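Side-chain contacts in hypothetical protein (Neisseria meningitidis, PDB 2O5H), which is of unknown function, a conserved bacterial alpha-beta protein of the DUF596 family whose two copies are joined by an interchain disulfide: residues 25-30 with 35-40; 18-23 with 55-60. All coordinates share one frame; numbering follows the deposited sequence.

Contact 1: 25-30 with 35-40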
loop_
_atom_site.group_PDB
_atom_site.type_symbol
_atom_site.label_atom_id
_atom_site.label_comp_id
_atom_site.label_asym_id
_atom_site.label_seq_id
_atom_site.Cartn_x
_atom_site.Cartn_y
_atom_site.Cartn_z
ATOM N N GLU A 25 4.376 -11.611 -6.698
ATOM C CA GLU A 25 4.353 -11.007 -8.028
ATOM C C GLU A 25 3.847 -9.554 -7.965
ATOM O O GLU A 25 4.534 -8.620 -8.403
ATOM C CB GLU A 25 3.533 -11.884 -8.991
ATOM C CG GLU A 25 4.250 -13.205 -9.391
ATOM C CD GLU A 25 3.328 -14.305 -9.944
ATOM O OE1 GLU A 25 2.214 -14.012 -10.398
ATOM O OE2 GLU A 25 3.721 -15.489 -9.910
ATOM N N PHE A 26 2.682 -9.371 -7.341
ATOM C CA PHE A 26 2.012 -8.065 -7.247
ATOM C C PHE A 26 2.897 -7.019 -6.537
ATOM O O PHE A 26 3.137 -5.966 -7.080
ATOM C CB PHE A 26 0.644 -8.172 -6.547
ATOM C CG PHE A 26 -0.033 -6.821 -6.280
ATOM C CD1 PHE A 26 -0.479 -6.023 -7.358
ATOM C CD2 PHE A 26 -0.240 -6.376 -4.963
ATOM C CE1 PHE A 26 -1.096 -4.775 -7.121
ATOM C CE2 PHE A 26 -0.880 -5.131 -4.719
ATOM C CZ PHE A 26 -1.303 -4.336 -5.810
ATOM N N THR A 27 3.415 -7.350 -5.355
ATOM C CA THR A 27 4.191 -6.384 -4.544
ATOM C C THR A 27 5.584 -6.071 -5.178
ATOM O O THR A 27 6.065 -4.935 -5.105
ATOM C CB THR A 27 4.337 -6.902 -3.093
ATOM O OG1 THR A 27 4.892 -8.217 -3.159
ATOM C CG2 THR A 27 2.932 -6.974 -2.413
ATOM N N ILE A 28 6.212 -7.064 -5.811
ATOM C CA ILE A 28 7.468 -6.832 -6.571
ATOM C C ILE A 28 7.191 -5.875 -7.733
ATOM O O ILE A 28 7.937 -4.900 -7.976
ATOM C CB ILE A 28 8.050 -8.174 -7.162
ATOM C CG1 ILE A 28 8.582 -9.088 -6.056
ATOM C CG2 ILE A 28 9.113 -7.895 -8.271
ATOM C CD1 ILE A 28 8.823 -10.524 -6.571
ATOM N N ASN A 29 6.103 -6.126 -8.451
ATOM C CA ASN A 29 5.806 -5.297 -9.623
ATOM C C ASN A 29 5.692 -3.807 -9.334
ATOM O O ASN A 29 6.171 -2.997 -10.103
ATOM C CB ASN A 29 4.552 -5.752 -10.361
ATOM C CG ASN A 29 4.414 -5.075 -11.716
ATOM O OD1 ASN A 29 5.239 -5.277 -12.601
ATOM N ND2 ASN A 29 3.399 -4.229 -11.866
ATOM N N TYR A 30 5.074 -3.454 -8.218
ATOM C CA TYR A 30 4.799 -2.054 -7.922
ATOM C C TYR A 30 5.672 -1.467 -6.830
ATOM O O TYR A 30 5.511 -0.298 -6.469
ATOM C CB TYR A 30 3.317 -1.884 -7.563
ATOM C CG TYR A 30 2.431 -2.147 -8.768
ATOM C CD1 TYR A 30 2.413 -1.261 -9.852
ATOM C CD2 TYR A 30 1.651 -3.282 -8.827
ATOM C CE1 TYR A 30 1.624 -1.511 -10.981
ATOM C CE2 TYR A 30 0.850 -3.550 -9.942
ATOM C CZ TYR A 30 0.846 -2.661 -11.012
ATOM O OH TYR A 30 0.059 -2.921 -12.107
ATOM N N SER A 35 3.001 -0.777 4.326
ATOM C CA SER A 35 1.574 -0.507 4.559
ATOM C C SER A 35 0.675 -1.073 3.456
ATOM O O SER A 35 -0.503 -1.380 3.697
ATOM C CB SER A 35 1.333 0.988 4.662
ATOM O OG SER A 35 1.665 1.584 3.427
ATOM N N CYS A 36 1.230 -1.201 2.259
ATOM C CA CYS A 36 0.489 -1.781 1.120
ATOM C C CYS A 36 0.661 -3.290 1.035
ATOM O O CYS A 36 -0.159 -3.961 0.399
ATOM C CB CYS A 36 0.843 -1.077 -0.216
ATOM S SG CYS A 36 0.368 0.658 -0.224
ATOM N N LEU A 37 1.694 -3.833 1.667
ATOM C CA LEU A 37 1.755 -5.275 1.829
ATOM C C LEU A 37 0.611 -5.753 2.702
ATOM O O LEU A 37 0.101 -6.858 2.487
ATOM C CB LEU A 37 3.084 -5.720 2.454
ATOM C CG LEU A 37 4.212 -6.117 1.504
ATOM C CD1 LEU A 37 4.517 -5.088 0.427
ATOM C CD2 LEU A 37 5.474 -6.553 2.313
ATOM N N TRP A 38 0.321 -4.990 3.760
ATOM C CA TRP A 38 -0.837 -5.256 4.623
ATOM C C TRP A 38 -2.130 -5.196 3.801
ATOM O O TRP A 38 -2.952 -6.110 3.853
ATOM C CB TRP A 38 -0.902 -4.254 5.792
ATOM C CG TRP A 38 -2.141 -4.446 6.635
ATOM C CD1 TRP A 38 -3.320 -3.694 6.604
ATOM C CD2 TRP A 38 -2.347 -5.484 7.587
ATOM N NE1 TRP A 38 -4.222 -4.218 7.507
ATOM C CE2 TRP A 38 -3.662 -5.331 8.103
ATOM C CE3 TRP A 38 -1.546 -6.547 8.057
ATOM C CZ2 TRP A 38 -4.195 -6.211 9.070
ATOM C CZ3 TRP A 38 -2.070 -7.384 9.040
ATOM C CH2 TRP A 38 -3.380 -7.224 9.514
ATOM N N SER A 39 -2.311 -4.128 3.013
ATOM C CA SER A 39 -3.488 -4.019 2.138
ATOM C C SER A 39 -3.618 -5.216 1.148
ATOM O O SER A 39 -4.720 -5.696 0.887
ATOM C CB SER A 39 -3.462 -2.693 1.397
ATOM O OG SER A 39 -3.526 -1.637 2.350
ATOM N N THR A 40 -2.487 -5.691 0.635
ATOM C CA THR A 40 -2.432 -6.843 -0.266
ATOM C C THR A 40 -3.021 -8.126 0.344
ATOM O O THR A 40 -3.685 -8.925 -0.357
ATOM C CB THR A 40 -0.943 -7.107 -0.708
ATOM O OG1 THR A 40 -0.421 -5.960 -1.403
ATOM C CG2 THR A 40 -0.834 -8.325 -1.631
#

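Contact 2: 18-23 with 55-60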
loop_
_atom_site.group_PDB
_atom_site.type_symbol
_atom_site.label_atom_id
_atom_site.label_comp_id
_atom_site.label_asym_id
_atom_site.label_seq_id
_atom_site.Cartn_x
_atom_site.Cartn_y
_atom_site.Cartn_z
ATOM N N ASP A 18 -1.231 -20.935 -1.087
ATOM C CA ASP A 18 -1.844 -20.966 -2.425
ATOM C C ASP A 18 -2.073 -19.581 -3.084
ATOM O O ASP A 18 -2.522 -19.503 -4.238
ATOM C CB ASP A 18 -3.174 -21.734 -2.392
ATOM C CG ASP A 18 -3.135 -22.966 -1.488
ATOM O OD1 ASP A 18 -2.034 -23.466 -1.156
ATOM O OD2 ASP A 18 -4.226 -23.444 -1.118
ATOM N N ARG A 19 -1.809 -18.497 -2.362
ATOM C CA ARG A 19 -1.820 -17.145 -2.989
ATOM C C ARG A 19 -0.483 -16.424 -2.845
ATOM O O ARG A 19 -0.346 -15.273 -3.281
ATOM C CB ARG A 19 -2.947 -16.275 -2.414
ATOM C CG ARG A 19 -2.870 -16.097 -0.874
ATOM C CD ARG A 19 -3.952 -15.182 -0.369
ATOM N NE ARG A 19 -3.682 -13.752 -0.627
ATOM C CZ ARG A 19 -4.617 -12.828 -0.660
ATOM N NH1 ARG A 19 -5.888 -13.196 -0.512
ATOM N NH2 ARG A 19 -4.288 -11.536 -0.857
ATOM N N LEU A 20 0.502 -17.077 -2.223
ATOM C CA LEU A 20 1.784 -16.427 -1.928
ATOM C C LEU A 20 2.451 -15.843 -3.185
ATOM O O LEU A 20 2.895 -14.700 -3.172
ATOM C CB LEU A 20 2.740 -17.382 -1.187
ATOM C CG LEU A 20 4.204 -16.968 -0.956
ATOM C CD1 LEU A 20 4.335 -15.663 -0.165
ATOM C CD2 LEU A 20 4.994 -18.023 -0.228
ATOM N N GLU A 21 2.509 -16.629 -4.259
ATOM C CA GLU A 21 3.267 -16.242 -5.462
ATOM C C GLU A 21 2.638 -15.050 -6.141
ATOM O O GLU A 21 3.326 -14.116 -6.561
ATOM C CB GLU A 21 3.403 -17.406 -6.444
ATOM C CG GLU A 21 4.369 -18.489 -5.979
ATOM C CD GLU A 21 5.759 -17.939 -5.667
ATOM O OE1 GLU A 21 6.199 -17.006 -6.389
ATOM O OE2 GLU A 21 6.408 -18.449 -4.712
ATOM N N GLU A 22 1.315 -15.092 -6.230
ATOM C CA GLU A 22 0.544 -14.001 -6.786
ATOM C C GLU A 22 0.793 -12.714 -5.979
ATOM O O GLU A 22 0.955 -11.611 -6.553
ATOM C CB GLU A 22 -0.930 -14.385 -6.725
ATOM C CG GLU A 22 -1.778 -13.817 -7.845
ATOM C CD GLU A 22 -3.141 -13.359 -7.346
ATOM O OE1 GLU A 22 -3.848 -14.202 -6.723
ATOM O OE2 GLU A 22 -3.490 -12.159 -7.567
ATOM N N ASP A 23 0.795 -12.825 -4.650
ATOM C CA ASP A 23 1.013 -11.660 -3.803
ATOM C C ASP A 23 2.457 -11.152 -3.922
ATOM O O ASP A 23 2.696 -9.963 -3.932
ATOM C CB ASP A 23 0.669 -11.986 -2.325
ATOM C CG ASP A 23 -0.852 -12.092 -2.075
ATOM O OD1 ASP A 23 -1.634 -11.862 -3.023
ATOM O OD2 ASP A 23 -1.261 -12.413 -0.930
ATOM N N PHE A 55 0.521 -11.547 6.485
ATOM C CA PHE A 55 1.480 -10.494 6.314
ATOM C C PHE A 55 2.921 -10.978 6.528
ATOM O O PHE A 55 3.791 -10.709 5.702
ATOM C CB PHE A 55 1.157 -9.284 7.199
ATOM C CG PHE A 55 2.242 -8.223 7.175
ATOM C CD1 PHE A 55 2.190 -7.176 6.249
ATOM C CD2 PHE A 55 3.314 -8.274 8.095
ATOM C CE1 PHE A 55 3.179 -6.184 6.228
ATOM C CE2 PHE A 55 4.313 -7.301 8.066
ATOM C CZ PHE A 55 4.246 -6.265 7.139
ATOM N N PHE A 56 3.184 -11.669 7.634
ATOM C CA PHE A 56 4.544 -12.104 7.943
ATOM C C PHE A 56 5.069 -13.160 6.995
ATOM O O PHE A 56 6.275 -13.220 6.755
ATOM C CB PHE A 56 4.676 -12.528 9.428
ATOM C CG PHE A 56 4.758 -11.354 10.355
ATOM C CD1 PHE A 56 5.836 -10.450 10.245
ATOM C CD2 PHE A 56 3.749 -11.086 11.269
ATOM C CE1 PHE A 56 5.909 -9.336 11.066
ATOM C CE2 PHE A 56 3.837 -9.925 12.131
ATOM C CZ PHE A 56 4.914 -9.081 12.028
ATOM N N ILE A 57 4.195 -13.998 6.435
ATOM C CA ILE A 57 4.678 -14.988 5.454
ATOM C C ILE A 57 5.149 -14.247 4.189
ATOM O O ILE A 57 6.185 -14.565 3.611
ATOM C CB ILE A 57 3.594 -16.020 5.061
ATOM C CG1 ILE A 57 3.240 -16.895 6.268
ATOM C CG2 ILE A 57 4.061 -16.926 3.859
ATOM C CD1 ILE A 57 1.888 -17.555 6.135
ATOM N N LEU A 58 4.382 -13.242 3.776
ATOM C CA LEU A 58 4.682 -12.527 2.551
ATOM C C LEU A 58 5.960 -11.704 2.764
ATOM O O LEU A 58 6.871 -11.732 1.948
ATOM C CB LEU A 58 3.506 -11.613 2.162
ATOM C CG LEU A 58 3.673 -10.634 0.961
ATOM C CD1 LEU A 58 4.001 -11.396 -0.368
ATOM C CD2 LEU A 58 2.387 -9.825 0.832
ATOM N N PHE A 59 5.967 -10.952 3.855
ATOM C CA PHE A 59 7.104 -10.149 4.319
ATOM C C PHE A 59 8.379 -10.992 4.320
ATOM O O PHE A 59 9.387 -10.606 3.714
ATOM C CB PHE A 59 6.700 -9.676 5.708
ATOM C CG PHE A 59 7.719 -8.919 6.493
ATOM C CD1 PHE A 59 7.871 -7.548 6.320
ATOM C CD2 PHE A 59 8.421 -9.564 7.532
ATOM C CE1 PHE A 59 8.774 -6.820 7.142
ATOM C CE2 PHE A 59 9.314 -8.864 8.353
ATOM C CZ PHE A 59 9.483 -7.486 8.160
ATOM N N LYS A 60 8.356 -12.136 5.004
ATOM C CA LYS A 60 9.537 -12.980 5.070
ATOM C C LYS A 60 9.935 -13.531 3.707
ATOM O O LYS A 60 11.119 -13.634 3.404
ATOM C CB LYS A 60 9.381 -14.150 6.051
ATOM C CG LYS A 60 9.348 -13.718 7.510
ATOM C CD LYS A 60 9.907 -14.770 8.434
ATOM C CE LYS A 60 9.179 -16.124 8.343
ATOM N NZ LYS A 60 7.729 -16.027 8.638
#

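Contact 1: 25-30 with 35-40
Thr40 reaches across to Phe26 and Thr27 where helix 34-41 folds back on helix 20-30, a helical hairpin closed by a short connection. The axes of the two short segments run roughly antiparallel, at 148°, and come no closer than 10.8 Å. Beyond CB, Thr40 forks. CG2, anti to the backbone N, touches Phe26 CD2 at 3.9 Å and comes close to Thr27 CG2. OG1, anti to the carbonyl carbon (chi1 -61°), is placed to turn back along its own helix and donates to Cys36 O at 2.7 Å, tilted 25° from the carbonyl plane; Thr40 N reaches the same oxygen from the opposite face. The oxygen of this hydroxyl also lies at the edge of the Phe26 ring, in its plane, 3.4 Å from CE2, and Thr27 CG2 packs against it. One turn back, Leu37 CD1 meets Thr27 CG2 at 3.8 Å, the two side chains crossing at about a right angle. Thr27 OG1 bonds to Asp23 O and Val24 O within its own helix. The Cys36 sulfur forms the disulfide with Cys36 of the second subunit. Thr27 thus turns its methyl across, Thr40 both methyl and hydroxyl oxygen; the buried interface is mainly apolar, with both hydroxyls hydrogen-bonded within their own helices.

Contact 2: 18-23 with 55-60
The start of helix 20-30 packs on the middle of helix 48-64, with the backbones nearest at Leu20 and Leu58, whose CA atoms are 6.6 Å apart. This is helix-on-helix packing in the helical part of an alpha-beta fold, and leucines carry most of it. Leu20 leaves its backbone with CG anti to N (chi1 171°), which sends CD1 over helix 48-64 to lie 4.2 Å from Leu58 CA and the same distance from Ile57 CG2. Leu58 sends its own CD1 back toward helix 20-30, 4.3 Å from Leu20 CD1 and 3.9 Å from Asp23 CB; CD2 flanks the same carbon. Asp23 offers helix 48-64 its CB, while its carboxylate is taken up by other partners: OD1 bonds to Tyr30 OH of the second subunit and OD2 to Tyr16 OH. Arg19, at the N-cap position, adds a side-on grip on OD2 through NE and NH2, and its NH2 also pairs with Asp43. Several donors thus hold this buried carboxylate, which would be expected to favour its charged form. The NE bond is the shorter and straighter of the two from Arg19, 2.8 Å to Asp23 OD2 with an angle of 160° at the hydrogen, and OD2 lies almost exactly in the guanidinium plane.

Helix 20-30 serves both contacts: its first turn meets helix 48-64 in contact 2, and its later turns meet helix 34-41 in contact 1, which is nested inside the loop that contact 2 closes. Their centres are 9 Å apart and they touch directly. Thr40 CG2 sits 3.8 Å from Asp23 CG, and Thr40 O lies 2.7 Å from Arg19 NH2. Elsewhere, Phe55 CE1 packs 3.8 Å from Leu37 CB, bringing helix 48-64 against helix 34-41, so the three helices meet pairwise. Both contacts also border the second subunit, where the same Tyr30 serves both, packing on Thr40 as well as meeting Asp23. No active site is known.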